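Side-chain contacts in putative adhesin (Parabacteroides distasonis, PDB 3LJY), which is of unknown function but, as a putative lipoprotein with an adhesin head domain, may take part in adhesion at the bacterial cell surface: residues Val44-Asp49 against Val56-Lys61; Leu65-Lys70 against Thr78-Lys83; Asn23-Asp28 against Ala98-Asn103; Lys87-Ala92 against Ser104-Asp109. All coordinates share one frame; numbering follows the deposited sequence.

Contact 1: Val44-Asp49 against Val56-Lys61; sequences VEVTVD and VNIEVK
Strands 44-49 and 56-61 run nearly antiparallel, at 161°. Their axes come no closer than 9.7 Å, and no hydrogen bond joins the two segments. They belong to different sheets that face each other, and side chains meet in the gap. V44, V46 and V48 point inward from one strand, V56 and I58 from the other. I58 packs against V44 and V46 at one end of the contact, and V46 is shared by I58 and V56. I58 CD1 lies 3.8 Å from V44 CG1 and 4.1 Å from V46 CG2. Its CG2 branch packs alongside V44, with 3.9 Å between I58 CG2 and V44 CG2. The I58 and V44 side chains run past each other and meet along their flanks. I58 has CG1 anti to the carbonyl carbon (chi1 -55°), which sends CD1 across to the two valines and turns CG2 against V44. V56 meets the other end of the valine row. V56 CG2 is 4.2 Å from V48 CG1, and V56 CG1 faces V46 CG2. L65 and F69 of the neighbouring strand 64-69 continue the apolar layer beside I58 and V56. The contact is wholly aliphatic, so shape and burial hold the sheets together without directional bonds.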
loop_
_atom_site.group_PDB
_atom_site.type_symbol
_atom_site.label_atom_id
_atom_site.label_comp_id
_atom_site.label_asym_id
_atom_site.label_seq_id
_atom_site.Cartn_x
_atom_site.Cartn_y
_atom_site.Cartn_z
ATOM N N VAL A 44 -9.484 15.140 -11.496
ATOM C CA VAL A 44 -8.865 13.951 -12.050
ATOM C C VAL A 44 -8.300 14.298 -13.433
ATOM O O VAL A 44 -9.027 14.762 -14.289
ATOM C CB VAL A 44 -9.887 12.771 -12.162
ATOM C CG1 VAL A 44 -9.226 11.579 -12.874
ATOM C CG2 VAL A 44 -10.455 12.368 -10.768
ATOM N N GLU A 45 -6.995 14.102 -13.633
ATOM C CA GLU A 45 -6.366 14.196 -14.953
ATOM C C GLU A 45 -5.963 12.823 -15.445
ATOM O O GLU A 45 -5.321 12.087 -14.726
ATOM C CB GLU A 45 -5.095 15.042 -14.893
ATOM C CG GLU A 45 -4.380 15.248 -16.263
ATOM C CD GLU A 45 -3.150 16.173 -16.175
ATOM O OE1 GLU A 45 -2.582 16.359 -15.068
ATOM O OE2 GLU A 45 -2.742 16.708 -17.237
ATOM N N VAL A 46 -6.312 12.505 -16.690
ATOM C CA VAL A 46 -5.984 11.218 -17.294
ATOM C C VAL A 46 -5.133 11.408 -18.551
ATOM O O VAL A 46 -5.517 12.131 -19.458
ATOM C CB VAL A 46 -7.262 10.414 -17.600
ATOM C CG1 VAL A 46 -6.952 9.199 -18.495
ATOM C CG2 VAL A 46 -7.954 9.997 -16.266
ATOM N N THR A 47 -3.964 10.772 -18.575
ATOM C CA THR A 47 -3.138 10.686 -19.771
ATOM C C THR A 47 -3.228 9.251 -20.299
ATOM O O THR A 47 -2.892 8.295 -19.619
ATOM C CB THR A 47 -1.658 11.098 -19.487
ATOM O OG1 THR A 47 -1.632 12.423 -18.913
ATOM C CG2 THR A 47 -0.794 11.077 -20.773
ATOM N N VAL A 48 -3.723 9.101 -21.519
ATOM C CA VAL A 48 -3.889 7.790 -22.114
ATOM C C VAL A 48 -3.892 7.983 -23.627
ATOM O O VAL A 48 -3.894 9.119 -24.102
ATOM C CB VAL A 48 -5.195 7.090 -21.584
ATOM C CG1 VAL A 48 -6.428 7.723 -22.192
ATOM C CG2 VAL A 48 -5.157 5.582 -21.866
ATOM N N ASP A 49 -3.872 6.884 -24.378
ATOM C CA ASP A 49 -3.972 6.951 -25.824
ATOM C C ASP A 49 -5.161 7.823 -26.174
ATOM O O ASP A 49 -6.258 7.625 -25.656
ATOM C CB ASP A 49 -4.174 5.563 -26.431
ATOM C CG ASP A 49 -2.985 4.660 -26.242
ATOM O OD1 ASP A 49 -2.693 4.316 -25.096
ATOM O OD2 ASP A 49 -2.341 4.277 -27.240
ATOM N N VAL A 56 -12.975 6.287 -21.111
ATOM C CA VAL A 56 -12.519 6.454 -19.739
ATOM C C VAL A 56 -13.686 6.892 -18.873
ATOM O O VAL A 56 -14.260 7.937 -19.114
ATOM C CB VAL A 56 -11.393 7.509 -19.651
ATOM C CG1 VAL A 56 -11.061 7.846 -18.163
ATOM C CG2 VAL A 56 -10.154 7.023 -20.414
ATOM N N ASN A 57 -14.023 6.094 -17.867
ATOM C CA ASN A 57 -15.151 6.392 -16.987
ATOM C C ASN A 57 -14.659 6.782 -15.593
ATOM O O ASN A 57 -14.187 5.952 -14.861
ATOM C CB ASN A 57 -16.084 5.178 -16.942
ATOM C CG ASN A 57 -17.376 5.450 -16.208
ATOM O OD1 ASN A 57 -17.931 6.554 -16.268
ATOM N ND2 ASN A 57 -17.882 4.430 -15.521
ATOM N N ILE A 58 -14.770 8.051 -15.249
ATOM C CA ILE A 58 -14.366 8.574 -13.944
ATOM C C ILE A 58 -15.610 8.808 -13.076
ATOM O O ILE A 58 -16.459 9.601 -13.456
ATOM C CB ILE A 58 -13.603 9.928 -14.104
ATOM C CG1 ILE A 58 -12.400 9.767 -15.074
ATOM C CG2 ILE A 58 -13.117 10.424 -12.765
ATOM C CD1 ILE A 58 -11.819 11.047 -15.629
ATOM N N GLU A 59 -15.731 8.125 -11.935
ATOM C CA GLU A 59 -16.890 8.310 -11.054
ATOM C C GLU A 59 -16.442 8.536 -9.623
ATOM O O GLU A 59 -15.486 7.921 -9.184
ATOM C CB GLU A 59 -17.820 7.101 -11.108
ATOM C CG GLU A 59 -18.652 7.008 -12.398
ATOM C CD GLU A 59 -19.332 5.628 -12.583
ATOM O OE1 GLU A 59 -18.859 4.627 -11.985
ATOM O OE2 GLU A 59 -20.342 5.542 -13.330
ATOM N N VAL A 60 -17.137 9.431 -8.922
ATOM C CA VAL A 60 -17.163 9.486 -7.450
ATOM C C VAL A 60 -18.588 9.187 -6.978
ATOM O O VAL A 60 -19.501 9.915 -7.316
ATOM C CB VAL A 60 -16.707 10.871 -6.903
ATOM C CG1 VAL A 60 -16.954 10.990 -5.396
ATOM C CG2 VAL A 60 -15.253 11.137 -7.221
ATOM N N LYS A 61 -18.754 8.109 -6.208
ATOM C CA LYS A 61 -20.038 7.674 -5.659
ATOM C C LYS A 61 -19.823 7.469 -4.182
ATOM O O LYS A 61 -18.883 6.790 -3.813
ATOM C CB LYS A 61 -20.470 6.314 -6.216
ATOM C CG LYS A 61 -20.727 6.187 -7.706
ATOM C CD LYS A 61 -21.375 4.791 -7.959
ATOM C CE LYS A 61 -20.848 4.076 -9.221
ATOM N NZ LYS A 61 -20.681 2.600 -8.953
#

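Contact 2: Leu65-Lys70 against Thr78-Lys83; sequences LTIAFK and TKFIVK
The aromatic part of this contact is F69 against F80. The ring centroids are 5.1 Å apart and the planes meet at 59°, an oblique pairing. F80 CE2 sits over one face of the F69 ring, displaced toward its rim, and lies 3.5 Å from F69 CZ. F80 CD2 also approaches F69 CZ. The F69 and F80 side chains run in opposing directions and overlap near their ends. F80 has CG anti to the backbone N (chi1 -165°), which carries its ring across the gap between the strands. There it reaches both F69 and I67.

The aliphatic part is centred on I67, whose two branches go to different partners. CG2 packs on the F80 ring, with I67 CG2 3.9 Å from F80 CZ. CD1 reaches V82 tip to tip. It meets both methyls, with I67 CD1 3.6 Å from V82 CG1 and 3.7 Å from V82 CG2. Neither part includes a hydrogen bond between the segments.

Strands 65-69 and 80-83 are nearly antiparallel at 160°, and their axes stay 10.1 Å apart at the closest. They face each other from separate sheets, across the apolar interior at the N-terminal end of the parallel beta-helix. Strand 64-69 lies between strands 56-61 and 24-27 in its sheet. Strand 80-86 is paired with 32-37 and 43-49 in the opposing layer. F33 of strand 32-37 packs on I67, and I31 touches both F80 and V82.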
loop_
_atom_site.group_PDB
_atom_site.type_symbol
_atom_site.label_atom_id
_atom_site.label_comp_id
_atom_site.label_asym_id
_atom_site.label_seq_id
_atom_site.Cartn_x
_atom_site.Cartn_y
_atom_site.Cartn_z
ATOM N N LEU A 65 -13.702 7.269 -5.280
ATOM C CA LEU A 65 -13.263 7.410 -6.682
ATOM C C LEU A 65 -12.933 6.062 -7.368
ATOM O O LEU A 65 -12.133 5.295 -6.867
ATOM C CB LEU A 65 -12.027 8.328 -6.784
ATOM C CG LEU A 65 -11.421 8.579 -8.161
ATOM C CD1 LEU A 65 -12.408 9.296 -9.103
ATOM C CD2 LEU A 65 -10.133 9.329 -8.074
ATOM N N THR A 66 -13.577 5.777 -8.500
ATOM C CA THR A 66 -13.185 4.685 -9.400
ATOM C C THR A 66 -12.919 5.268 -10.817
ATOM O O THR A 66 -13.635 6.154 -11.303
ATOM C CB THR A 66 -14.259 3.541 -9.451
ATOM O OG1 THR A 66 -15.554 4.087 -9.684
ATOM C CG2 THR A 66 -14.355 2.781 -8.119
ATOM N N ILE A 67 -11.836 4.817 -11.440
ATOM C CA ILE A 67 -11.512 5.157 -12.813
ATOM C C ILE A 67 -11.284 3.865 -13.574
ATOM O O ILE A 67 -10.416 3.065 -13.226
ATOM C CB ILE A 67 -10.250 6.045 -12.914
ATOM C CG1 ILE A 67 -10.422 7.294 -12.056
ATOM C CG2 ILE A 67 -9.975 6.434 -14.351
ATOM C CD1 ILE A 67 -9.227 8.100 -11.988
ATOM N N ALA A 68 -12.085 3.634 -14.599
ATOM C CA ALA A 68 -11.942 2.423 -15.391
ATOM C C ALA A 68 -12.459 2.664 -16.799
ATOM O O ALA A 68 -13.030 3.720 -17.071
ATOM C CB ALA A 68 -12.697 1.253 -14.713
ATOM N N PHE A 69 -12.234 1.702 -17.690
ATOM C CA PHE A 69 -12.762 1.773 -19.059
ATOM C C PHE A 69 -14.230 1.333 -19.151
ATOM O O PHE A 69 -14.635 0.420 -18.458
ATOM C CB PHE A 69 -11.933 0.919 -20.009
ATOM C CG PHE A 69 -10.623 1.526 -20.396
ATOM C CD1 PHE A 69 -10.565 2.787 -20.965
ATOM C CD2 PHE A 69 -9.451 0.811 -20.243
ATOM C CE1 PHE A 69 -9.369 3.340 -21.344
ATOM C CE2 PHE A 69 -8.244 1.358 -20.623
ATOM C CZ PHE A 69 -8.205 2.631 -21.182
ATOM N N LYS A 70 -15.012 1.981 -20.023
ATOM C CA LYS A 70 -16.453 1.700 -20.189
ATOM C C LYS A 70 -16.974 1.846 -21.635
ATOM O O LYS A 70 -16.825 2.907 -22.272
ATOM C CB LYS A 70 -17.292 2.615 -19.289
ATOM C CG LYS A 70 -18.805 2.251 -19.227
ATOM C CD LYS A 70 -19.665 3.423 -18.712
ATOM C CE LYS A 70 -19.880 4.512 -19.798
ATOM N NZ LYS A 70 -20.152 5.898 -19.256
ATOM N N THR A 78 -0.936 2.180 -24.552
ATOM C CA THR A 78 0.463 2.500 -24.337
ATOM C C THR A 78 0.696 2.769 -22.859
ATOM O O THR A 78 1.587 2.191 -22.255
ATOM C CB THR A 78 0.863 3.717 -25.183
ATOM O OG1 THR A 78 0.272 3.582 -26.481
ATOM C CG2 THR A 78 2.371 3.824 -25.295
ATOM N N LYS A 79 -0.101 3.659 -22.292
ATOM C CA LYS A 79 0.047 4.025 -20.895
ATOM C C LYS A 79 -1.282 4.595 -20.444
ATOM O O LYS A 79 -2.067 5.027 -21.269
ATOM C CB LYS A 79 1.179 5.035 -20.711
ATOM C CG LYS A 79 1.897 4.927 -19.370
ATOM C CD LYS A 79 3.095 4.010 -19.416
ATOM C CE LYS A 79 3.637 3.743 -18.029
ATOM N NZ LYS A 79 4.858 2.849 -18.126
ATOM N N PHE A 80 -1.543 4.522 -19.148
ATOM C CA PHE A 80 -2.748 5.065 -18.518
ATOM C C PHE A 80 -2.281 5.699 -17.219
ATOM O O PHE A 80 -2.005 4.986 -16.254
ATOM C CB PHE A 80 -3.742 3.933 -18.232
ATOM C CG PHE A 80 -5.155 4.378 -17.903
ATOM C CD1 PHE A 80 -5.418 5.476 -17.102
ATOM C CD2 PHE A 80 -6.231 3.641 -18.358
ATOM C CE1 PHE A 80 -6.732 5.839 -16.779
ATOM C CE2 PHE A 80 -7.539 4.002 -18.043
ATOM C CZ PHE A 80 -7.784 5.095 -17.250
ATOM N N ILE A 81 -2.189 7.031 -17.189
ATOM C CA ILE A 81 -1.658 7.769 -16.021
ATOM C C ILE A 81 -2.763 8.604 -15.429
ATOM O O ILE A 81 -3.350 9.383 -16.128
ATOM C CB ILE A 81 -0.470 8.716 -16.393
ATOM C CG1 ILE A 81 0.646 7.961 -17.132
ATOM C CG2 ILE A 81 0.110 9.366 -15.153
ATOM C CD1 ILE A 81 1.735 8.880 -17.697
ATOM N N VAL A 82 -3.051 8.417 -14.141
ATOM C CA VAL A 82 -3.999 9.252 -13.392
ATOM C C VAL A 82 -3.247 10.185 -12.423
ATOM O O VAL A 82 -2.237 9.789 -11.835
ATOM C CB VAL A 82 -5.008 8.391 -12.576
ATOM C CG1 VAL A 82 -5.865 9.282 -11.729
ATOM C CG2 VAL A 82 -5.855 7.555 -13.496
ATOM N N LYS A 83 -3.754 11.414 -12.292
ATOM C CA LYS A 83 -3.272 12.400 -11.318
ATOM C C LYS A 83 -4.485 13.090 -10.683
ATOM O O LYS A 83 -5.257 13.754 -11.382
ATOM C CB LYS A 83 -2.394 13.431 -12.007
ATOM C CG LYS A 83 -1.668 14.351 -11.068
ATOM C CD LYS A 83 -1.161 15.536 -11.822
ATOM C CE LYS A 83 -0.248 16.387 -10.997
ATOM N NZ LYS A 83 -1.010 16.841 -9.886
#

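Contact 3: Asn23-Asp28 against Ala98-Asn103; sequences NEIKVD and ANFMVN
V27 spreads both of its methyls over the single methyl of A98. V27 CG1 and V27 CG2 are each 3.9 Å from A98 CB, which therefore sits against the fork of the valine. V27 holds CG1 between its backbone N and carbonyl carbon (chi1 66°), and this rotation presents the two methyls to A98 together. CG1 has a second, looser neighbour in F100, with V27 CG1 4.5 Å from F100 CD1.

F100 reaches inward with CG anti to the backbone N (chi1 -179°). I25 meets the same ring farther out, where I25 CG2 lies 4.3 Å from F100 CE1. Both aliphatic groups approach the ring obliquely. The contact is apolar throughout, and all four residues are buried.

The fold is a right-handed parallel beta-helix, consistent with the pectate lyase-like clan to which the head domain is assigned. Strands 24-27 and 99-102 lie on different faces of this solenoid. Their inward side chains meet in its interior, although 69 residues lie between the segments in sequence.

F33 of strand 32-37 packs on I25 and V27, and V94 of strand 91-94 touches V27 and F100. N99 OD1 accepts a hydrogen bond from Q122 NE2 on strand 120-123, and N103 bonds through its side chain to N34 and K124.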
loop_
_atom_site.group_PDB
_atom_site.type_symbol
_atom_site.label_atom_id
_atom_site.label_comp_id
_atom_site.label_asym_id
_atom_site.label_seq_id
_atom_site.Cartn_x
_atom_site.Cartn_y
_atom_site.Cartn_z
ATOM N N ASN A 23 -12.789 10.220 -0.291
ATOM C CA ASN A 23 -11.849 9.784 0.762
ATOM C C ASN A 23 -11.421 8.336 0.577
ATOM O O ASN A 23 -10.736 7.753 1.414
ATOM C CB ASN A 23 -12.469 9.959 2.156
ATOM C CG ASN A 23 -13.603 8.979 2.426
ATOM O OD1 ASN A 23 -14.246 8.449 1.506
ATOM N ND2 ASN A 23 -13.853 8.735 3.705
ATOM N N GLU A 24 -11.824 7.764 -0.539
ATOM C CA GLU A 24 -11.537 6.393 -0.814
ATOM C C GLU A 24 -11.293 6.230 -2.310
ATOM O O GLU A 24 -11.878 6.923 -3.149
ATOM C CB GLU A 24 -12.669 5.512 -0.246
ATOM C CG GLU A 24 -12.565 4.063 -0.641
ATOM C CD GLU A 24 -13.340 3.100 0.249
ATOM O OE1 GLU A 24 -14.169 3.547 1.106
ATOM O OE2 GLU A 24 -13.081 1.870 0.054
ATOM N N ILE A 25 -10.354 5.348 -2.632
ATOM C CA ILE A 25 -9.967 5.060 -4.026
ATOM C C ILE A 25 -9.992 3.565 -4.331
ATOM O O ILE A 25 -9.582 2.769 -3.518
ATOM C CB ILE A 25 -8.591 5.643 -4.322
ATOM C CG1 ILE A 25 -8.649 7.165 -4.133
ATOM C CG2 ILE A 25 -8.161 5.270 -5.695
ATOM C CD1 ILE A 25 -7.615 7.953 -4.918
ATOM N N LYS A 26 -10.531 3.195 -5.486
ATOM C CA LYS A 26 -10.444 1.808 -5.988
ATOM C C LYS A 26 -9.772 1.824 -7.338
ATOM O O LYS A 26 -10.253 2.479 -8.241
ATOM C CB LYS A 26 -11.825 1.164 -6.058
ATOM C CG LYS A 26 -12.266 0.695 -4.663
ATOM C CD LYS A 26 -13.778 0.484 -4.509
ATOM C CE LYS A 26 -14.139 0.185 -3.037
ATOM N NZ LYS A 26 -15.588 0.443 -2.718
ATOM N N VAL A 27 -8.617 1.170 -7.444
ATOM C CA VAL A 27 -7.884 1.093 -8.713
ATOM C C VAL A 27 -7.537 -0.347 -9.114
ATOM O O VAL A 27 -7.061 -1.174 -8.315
ATOM C CB VAL A 27 -6.621 1.989 -8.735
ATOM C CG1 VAL A 27 -5.573 1.549 -7.775
ATOM C CG2 VAL A 27 -6.066 2.012 -10.136
ATOM N N ASP A 28 -7.801 -0.624 -10.378
ATOM C CA ASP A 28 -7.633 -1.935 -10.977
ATOM C C ASP A 28 -6.966 -1.712 -12.332
ATOM O O ASP A 28 -7.022 -0.634 -12.863
ATOM C CB ASP A 28 -9.027 -2.510 -11.196
ATOM C CG ASP A 28 -9.089 -3.992 -11.044
ATOM O OD1 ASP A 28 -8.031 -4.652 -11.081
ATOM O OD2 ASP A 28 -10.227 -4.503 -10.897
ATOM N N ALA A 98 -1.802 -2.411 -10.865
ATOM C CA ALA A 98 -1.827 -0.965 -10.664
ATOM C C ALA A 98 -0.587 -0.559 -9.889
ATOM O O ALA A 98 -0.051 -1.355 -9.131
ATOM C CB ALA A 98 -3.077 -0.535 -9.946
ATOM N N ASN A 99 -0.125 0.671 -10.137
ATOM C CA ASN A 99 0.976 1.287 -9.398
ATOM C C ASN A 99 0.400 2.523 -8.712
ATOM O O ASN A 99 0.156 3.569 -9.370
ATOM C CB ASN A 99 2.118 1.631 -10.350
ATOM C CG ASN A 99 3.330 2.174 -9.650
ATOM O OD1 ASN A 99 3.463 2.101 -8.436
ATOM N ND2 ASN A 99 4.239 2.729 -10.423
ATOM N N PHE A 100 0.123 2.377 -7.415
ATOM C CA PHE A 100 -0.541 3.411 -6.654
ATOM C C PHE A 100 0.495 4.242 -5.886
ATOM O O PHE A 100 1.233 3.724 -5.085
ATOM C CB PHE A 100 -1.576 2.792 -5.713
ATOM C CG PHE A 100 -2.340 3.813 -4.894
ATOM C CD1 PHE A 100 -3.272 4.641 -5.487
ATOM C CD2 PHE A 100 -2.122 3.942 -3.552
ATOM C CE1 PHE A 100 -3.969 5.586 -4.752
ATOM C CE2 PHE A 100 -2.816 4.885 -2.805
ATOM C CZ PHE A 100 -3.736 5.715 -3.410
HETATM N N MSE A 101 0.585 5.532 -6.188
HETATM C CA MSE A 101 1.622 6.399 -5.603
HETATM C C MSE A 101 0.989 7.562 -4.912
HETATM O O MSE A 101 0.217 8.259 -5.526
HETATM C CB MSE A 101 2.567 6.897 -6.693
HETATM C CG MSE A 101 3.340 5.760 -7.297
HETATM SE SE MSE A 101 4.180 6.049 -8.982
HETATM C CE MSE A 101 2.609 6.079 -10.099
ATOM N N VAL A 102 1.289 7.728 -3.623
ATOM C CA VAL A 102 0.929 8.941 -2.866
ATOM C C VAL A 102 2.162 9.808 -2.851
ATOM O O VAL A 102 3.168 9.414 -2.313
ATOM C CB VAL A 102 0.412 8.642 -1.448
ATOM C CG1 VAL A 102 0.215 9.964 -0.611
ATOM C CG2 VAL A 102 -0.896 7.828 -1.530
ATOM N N ASN A 103 2.061 10.977 -3.488
ATOM C CA ASN A 103 3.202 11.827 -3.776
ATOM C C ASN A 103 3.304 13.036 -2.872
ATOM O O ASN A 103 4.179 13.853 -3.095
ATOM C CB ASN A 103 3.153 12.315 -5.239
ATOM C CG ASN A 103 3.233 11.190 -6.219
ATOM O OD1 ASN A 103 4.054 10.289 -6.048
ATOM N ND2 ASN A 103 2.371 11.197 -7.223
#

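Contact 4: Lys87-Ala92 against Ser104-Asp109; sequences KWLAAA and SPLTGD
L106 holds CG anti to its backbone N (chi1 -176°). With chi2 at 68°, L106 CD1 packs 3.9 Å from L89 CB. The site lies at a corner of the parallel beta-helix, where the chain turns from one face to the next. The chain turns its corner at G108 and D109. L89 is buried and also touches F100 and V102 inside the solenoid.

W88 works at the exposed side of the corner. Its CG lies anti to the carbonyl carbon (chi1 -53°), and the indole leans over toward the backbone of 104-109. The T107 carbonyl oxygen lies at the ring edge, near its plane, with W88 CE3 3.9 Å from T107 O. G108 brings bare backbone against the indole, with W88 CZ3 4.2 Å from G108 CA.

Q37 of strand 32-37 bonds to backbone atoms of both segments, K87 O and T107 N. No direct hydrogen bond crosses between the segments. One water bridges them instead: it accepts from L89 N at 3.1 Å and donates to T107 O at 2.9 Å.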
loop_
_atom_site.group_PDB
_atom_site.type_symbol
_atom_site.label_atom_id
_atom_site.label_comp_id
_atom_site.label_asym_id
_atom_site.label_seq_id
_atom_site.Cartn_x
_atom_site.Cartn_y
_atom_site.Cartn_z
ATOM N N LYS A 87 -9.110 15.821 0.068
ATOM C CA LYS A 87 -8.748 16.351 1.375
ATOM C C LYS A 87 -8.250 15.247 2.272
ATOM O O LYS A 87 -7.421 15.480 3.147
ATOM C CB LYS A 87 -9.928 17.044 2.044
ATOM C CG LYS A 87 -10.702 18.051 1.181
ATOM C CD LYS A 87 -11.692 18.845 2.020
ATOM C CE LYS A 87 -12.840 19.472 1.203
ATOM N NZ LYS A 87 -14.184 18.846 1.511
ATOM N N TRP A 88 -8.748 14.027 2.048
ATOM C CA TRP A 88 -8.465 12.896 2.912
ATOM C C TRP A 88 -8.327 11.596 2.137
ATOM O O TRP A 88 -8.972 11.434 1.124
ATOM C CB TRP A 88 -9.609 12.728 3.935
ATOM C CG TRP A 88 -9.972 13.970 4.736
ATOM C CD1 TRP A 88 -11.071 14.750 4.561
ATOM C CD2 TRP A 88 -9.243 14.542 5.822
ATOM N NE1 TRP A 88 -11.069 15.774 5.459
ATOM C CE2 TRP A 88 -9.956 15.674 6.250
ATOM C CE3 TRP A 88 -8.050 14.207 6.478
ATOM C CZ2 TRP A 88 -9.528 16.479 7.316
ATOM C CZ3 TRP A 88 -7.617 15.009 7.541
ATOM C CH2 TRP A 88 -8.359 16.133 7.948
ATOM N N LEU A 89 -7.520 10.655 2.636
ATOM C CA LEU A 89 -7.491 9.282 2.124
ATOM C C LEU A 89 -7.633 8.290 3.277
ATOM O O LEU A 89 -6.661 7.906 3.928
ATOM C CB LEU A 89 -6.209 9.005 1.345
ATOM C CG LEU A 89 -6.105 7.646 0.592
ATOM C CD1 LEU A 89 -7.085 7.545 -0.606
ATOM C CD2 LEU A 89 -4.656 7.449 0.161
ATOM N N ALA A 90 -8.869 7.877 3.519
ATOM C CA ALA A 90 -9.175 6.894 4.546
ATOM C C ALA A 90 -8.873 5.462 4.048
ATOM O O ALA A 90 -8.508 4.577 4.843
ATOM C CB ALA A 90 -10.645 7.001 4.955
ATOM N N ALA A 91 -9.043 5.216 2.745
ATOM C CA ALA A 91 -8.912 3.845 2.225
ATOM C C ALA A 91 -8.492 3.813 0.788
ATOM O O ALA A 91 -8.926 4.660 -0.009
ATOM C CB ALA A 91 -10.248 3.081 2.376
ATOM N N ALA A 92 -7.649 2.834 0.441
ATOM C CA ALA A 92 -7.376 2.527 -0.959
ATOM C C ALA A 92 -7.379 1.033 -1.187
ATOM O O ALA A 92 -6.849 0.287 -0.380
ATOM C CB ALA A 92 -6.030 3.150 -1.459
ATOM N N SER A 104 2.401 13.155 -1.890
ATOM C CA SER A 104 2.430 14.231 -0.916
ATOM C C SER A 104 2.561 13.604 0.459
ATOM O O SER A 104 2.358 12.419 0.606
ATOM C CB SER A 104 1.117 14.976 -0.941
ATOM O OG SER A 104 0.099 14.093 -0.501
ATOM N N PRO A 105 2.888 14.413 1.484
ATOM C CA PRO A 105 2.629 13.958 2.825
ATOM C C PRO A 105 1.185 13.513 2.939
ATOM O O PRO A 105 0.334 13.980 2.169
ATOM C CB PRO A 105 2.874 15.207 3.656
ATOM C CG PRO A 105 3.823 16.015 2.868
ATOM C CD PRO A 105 3.491 15.762 1.460
ATOM N N LEU A 106 0.923 12.573 3.842
ATOM C CA LEU A 106 -0.442 12.140 4.151
ATOM C C LEU A 106 -0.672 12.273 5.654
ATOM O O LEU A 106 0.070 11.708 6.440
ATOM C CB LEU A 106 -0.673 10.703 3.674
ATOM C CG LEU A 106 -2.094 10.108 3.823
ATOM C CD1 LEU A 106 -3.113 10.761 2.925
ATOM C CD2 LEU A 106 -2.075 8.600 3.539
ATOM N N THR A 107 -1.676 13.056 6.047
ATOM C CA THR A 107 -2.065 13.204 7.456
ATOM C C THR A 107 -3.518 12.776 7.647
ATOM O O THR A 107 -4.333 12.923 6.739
ATOM C CB THR A 107 -1.923 14.684 7.945
ATOM O OG1 THR A 107 -0.584 15.132 7.720
ATOM C CG2 THR A 107 -2.218 14.827 9.459
ATOM N N GLY A 108 -3.852 12.283 8.837
ATOM C CA GLY A 108 -5.233 11.955 9.172
ATOM C C GLY A 108 -5.390 10.910 10.245
ATOM O O GLY A 108 -4.437 10.541 10.921
ATOM N N ASP A 109 -6.612 10.436 10.423
ATOM C CA ASP A 109 -6.943 9.546 11.541
ATOM C C ASP A 109 -6.477 8.127 11.257
ATOM O O ASP A 109 -5.641 7.594 11.955
ATOM C CB ASP A 109 -8.468 9.598 11.785
ATOM C CG ASP A 109 -8.972 8.576 12.782
ATOM O OD1 ASP A 109 -8.205 8.078 13.624
ATOM O OD2 ASP A 109 -10.179 8.293 12.727
HETATM O O HOH W 1 -6.139 11.193 5.310
#

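Contacts 1, 2 and 3 are buried apolar packing between opposing strands. Contact 4 is partly exposed and adds a water bridge and an indole edge at a corner. Contacts 1 and 2 are neighbours, with centres about 5 Å apart. Strands 56-61 and 64-69 adjoin in one sheet, and strands 43-49 and 80-86 adjoin in the opposing layer. Contact 1 is aliphatic, whereas contact 2 adds a phenylalanine pair. Contact 3 continues the row, since strand 24-27 pairs with strand 64-69 of contact 2. On its other side strand 24-27 pairs with strand 91-94 of contact 4. I25 CG1 meets L89 CD1, linking the interior of contact 3 to the corner.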